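Local atomic coordinates of carbohydrate binding family 6 (Clostridium thermocellum, PDB entry 5A8C), a protein that probably hydrolyses terminal alpha-L-arabinofuranosyl residues from arabinose-containing polysaccharides, as a family 43 glycoside hydrolase with a five-bladed beta-propeller fold. Residues Y223-S228 with N267-V272. Numbering follows the deposited sequence.
Sequences YFSYAS and NHHAIV. With CA (calcium ion), chain B.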
loop_
_atom_site.group_PDB
_atom_site.type_symbol
_atom_site.label_atom_id
_atom_site.label_comp_id
_atom_site.label_asym_id
_atom_site.label_seq_id
_atom_site.Cartn_x
_atom_site.Cartn_y
_atom_site.Cartn_z
ATOM N N TYR A 223 -7.692 12.577 1.105
ATOM C CA TYR A 223 -8.188 11.594 0.163
ATOM C C TYR A 223 -8.004 10.220 0.772
ATOM O O TYR A 223 -6.869 9.761 0.941
ATOM C CB TYR A 223 -7.380 11.669 -1.150
ATOM C CG TYR A 223 -7.569 12.965 -1.916
ATOM C CD1 TYR A 223 -6.891 14.115 -1.522
ATOM C CD2 TYR A 223 -8.376 13.026 -3.026
ATOM C CE1 TYR A 223 -7.068 15.321 -2.205
ATOM C CE2 TYR A 223 -8.551 14.224 -3.748
ATOM C CZ TYR A 223 -7.915 15.338 -3.314
ATOM O OH TYR A 223 -8.043 16.560 -3.977
ATOM N N PHE A 224 -9.116 9.558 1.136
ATOM C CA PHE A 224 -9.076 8.192 1.612
ATOM C C PHE A 224 -9.393 7.299 0.413
ATOM O O PHE A 224 -10.494 7.332 -0.120
ATOM C CB PHE A 224 -10.099 7.944 2.726
ATOM C CG PHE A 224 -10.054 6.522 3.203
ATOM C CD1 PHE A 224 -9.142 6.165 4.201
ATOM C CD2 PHE A 224 -10.850 5.547 2.671
ATOM C CE1 PHE A 224 -9.079 4.850 4.625
ATOM C CE2 PHE A 224 -10.743 4.227 3.093
ATOM C CZ PHE A 224 -9.850 3.898 4.077
ATOM N N SER A 225 -8.384 6.557 -0.034
ATOM C CA SER A 225 -8.544 5.649 -1.181
ATOM C C SER A 225 -8.371 4.206 -0.719
ATOM O O SER A 225 -7.769 3.951 0.342
ATOM C CB SER A 225 -7.630 6.040 -2.326
ATOM O OG SER A 225 -6.268 6.029 -1.949
ATOM N N TYR A 226 -8.912 3.276 -1.477
ATOM C CA TYR A 226 -9.017 1.913 -0.999
ATOM C C TYR A 226 -9.399 0.989 -2.130
ATOM O O TYR A 226 -9.894 1.452 -3.189
ATOM C CB TYR A 226 -10.044 1.801 0.121
ATOM C CG TYR A 226 -11.453 2.189 -0.263
ATOM C CD1 TYR A 226 -11.849 3.520 -0.316
ATOM C CD2 TYR A 226 -12.390 1.230 -0.586
ATOM C CE1 TYR A 226 -13.143 3.867 -0.655
ATOM C CE2 TYR A 226 -13.700 1.557 -0.924
ATOM C CZ TYR A 226 -14.083 2.891 -0.951
ATOM O OH TYR A 226 -15.392 3.273 -1.212
ATOM N N ALA A 227 -9.224 -0.304 -1.930
ATOM C CA ALA A 227 -9.748 -1.310 -2.828
ATOM C C ALA A 227 -11.140 -1.733 -2.361
ATOM O O ALA A 227 -11.337 -2.073 -1.182
ATOM C CB ALA A 227 -8.822 -2.508 -2.913
ATOM N N SER A 228 -12.077 -1.716 -3.298
ATOM C CA SER A 228 -13.476 -2.124 -2.991
ATOM C C SER A 228 -13.614 -3.622 -3.092
ATOM O O SER A 228 -12.750 -4.356 -3.576
ATOM C CB SER A 228 -14.454 -1.375 -3.853
ATOM O OG SER A 228 -14.278 -1.703 -5.198
ATOM N N ASN A 267 -6.632 -5.839 -6.435
ATOM C CA ASN A 267 -6.254 -4.546 -6.999
ATOM C C ASN A 267 -5.727 -3.707 -5.833
ATOM O O ASN A 267 -6.440 -3.623 -4.824
ATOM C CB ASN A 267 -7.516 -3.944 -7.647
ATOM C CG ASN A 267 -7.312 -2.820 -8.637
ATOM O OD1 ASN A 267 -6.213 -2.300 -8.846
ATOM N ND2 ASN A 267 -8.423 -2.437 -9.285
ATOM N N HIS A 268 -4.496 -3.190 -5.890
ATOM C CA HIS A 268 -3.903 -2.528 -4.728
ATOM C C HIS A 268 -2.971 -1.439 -5.213
ATOM O O HIS A 268 -2.207 -1.636 -6.139
ATOM C CB HIS A 268 -3.117 -3.545 -3.913
ATOM C CG HIS A 268 -2.801 -3.115 -2.488
ATOM N ND1 HIS A 268 -3.276 -3.826 -1.413
ATOM C CD2 HIS A 268 -2.056 -2.101 -1.967
ATOM C CE1 HIS A 268 -2.822 -3.222 -0.307
ATOM N NE2 HIS A 268 -2.115 -2.171 -0.603
ATOM N N HIS A 269 -3.045 -0.281 -4.601
ATOM C CA HIS A 269 -2.390 0.915 -5.125
ATOM C C HIS A 269 -1.701 1.773 -4.073
ATOM O O HIS A 269 -1.931 1.648 -2.843
ATOM C CB HIS A 269 -3.574 1.796 -5.709
ATOM C CG HIS A 269 -4.392 2.393 -4.619
ATOM N ND1 HIS A 269 -4.989 1.625 -3.638
ATOM C CD2 HIS A 269 -4.486 3.698 -4.224
ATOM C CE1 HIS A 269 -5.445 2.460 -2.708
ATOM N NE2 HIS A 269 -5.209 3.726 -3.060
ATOM N N ALA A 270 -0.981 2.762 -4.594
ATOM C CA ALA A 270 -0.526 3.918 -3.803
ATOM C C ALA A 270 -0.582 5.121 -4.749
ATOM O O ALA A 270 -0.425 5.003 -5.950
ATOM C CB ALA A 270 0.833 3.752 -3.197
ATOM N N ILE A 271 -0.729 6.309 -4.159
ATOM C CA ILE A 271 -0.728 7.598 -4.882
ATOM C C ILE A 271 0.447 8.437 -4.405
ATOM O O ILE A 271 0.611 8.586 -3.191
ATOM C CB ILE A 271 -2.075 8.332 -4.625
ATOM C CG1 ILE A 271 -3.234 7.514 -5.166
ATOM C CG2 ILE A 271 -2.029 9.719 -5.213
ATOM C CD1 ILE A 271 -4.613 7.944 -4.773
ATOM N N VAL A 272 1.223 8.957 -5.344
ATOM C CA VAL A 272 2.433 9.642 -4.959
ATOM C C VAL A 272 2.709 10.779 -5.947
ATOM O O VAL A 272 2.490 10.643 -7.147
ATOM C CB VAL A 272 3.653 8.636 -4.893
ATOM C CG1 VAL A 272 3.982 8.039 -6.268
ATOM C CG2 VAL A 272 4.886 9.252 -4.280
HETATM CA CA CA B . -1.180 -0.324 0.793
HETATM O O HOH W 1 -2.974 0.925 -0.367
HETATM O O HOH W 2 -0.735 -1.591 2.863
HETATM O O HOH W 3 0.824 -1.605 0.287
HETATM O O HOH W 4 -3.032 -0.113 2.369
HETATM O O HOH W 5 -0.284 1.438 2.108
#
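Ser225 and His269 make the one hydrogen bond between 223-228 and 267-272: Ser225 OG lies 2.8 Å from His269 NE2, in the ring plane at its edge. Either atom could donate. CD2 and CE1 of His269 are equally far from Ser225 OG, 3.7 Å each, so the hydroxyl meets NE2 almost symmetrically. The CB of His269 already points to the strand, and CG lies between the backbone N and the carbonyl carbon (chi1 72°). Ile271 CD1 adds a van der Waals contact at 3.8 Å from Ser225 OG, and Ala227 CB sits 3.3 Å from Asn267 O.

One residue earlier, His268 turns the other way, its CB leaving the backbone nearly opposite to that of His269. Its NE2 binds the calcium ion at 2.5 Å, while His269 O accepts a 2.8 Å hydrogen bond from metal-bound water 1. Five waters and one atom from elsewhere complete the coordination, near the propeller's middle.

The segments run nearly antiparallel, 165° apart, yet no backbone hydrogen bond joins them; Ala227 CA and His268 CA stay 6.3 Å apart. Ser225-His269 thus ties two propeller sheets beside the ion: strand 221-228 lies between 212-218 and 237-242, strand 270-274 edges the next sheet, and Tyr214 of strand 212-218 meets the His269 ring at about 60°.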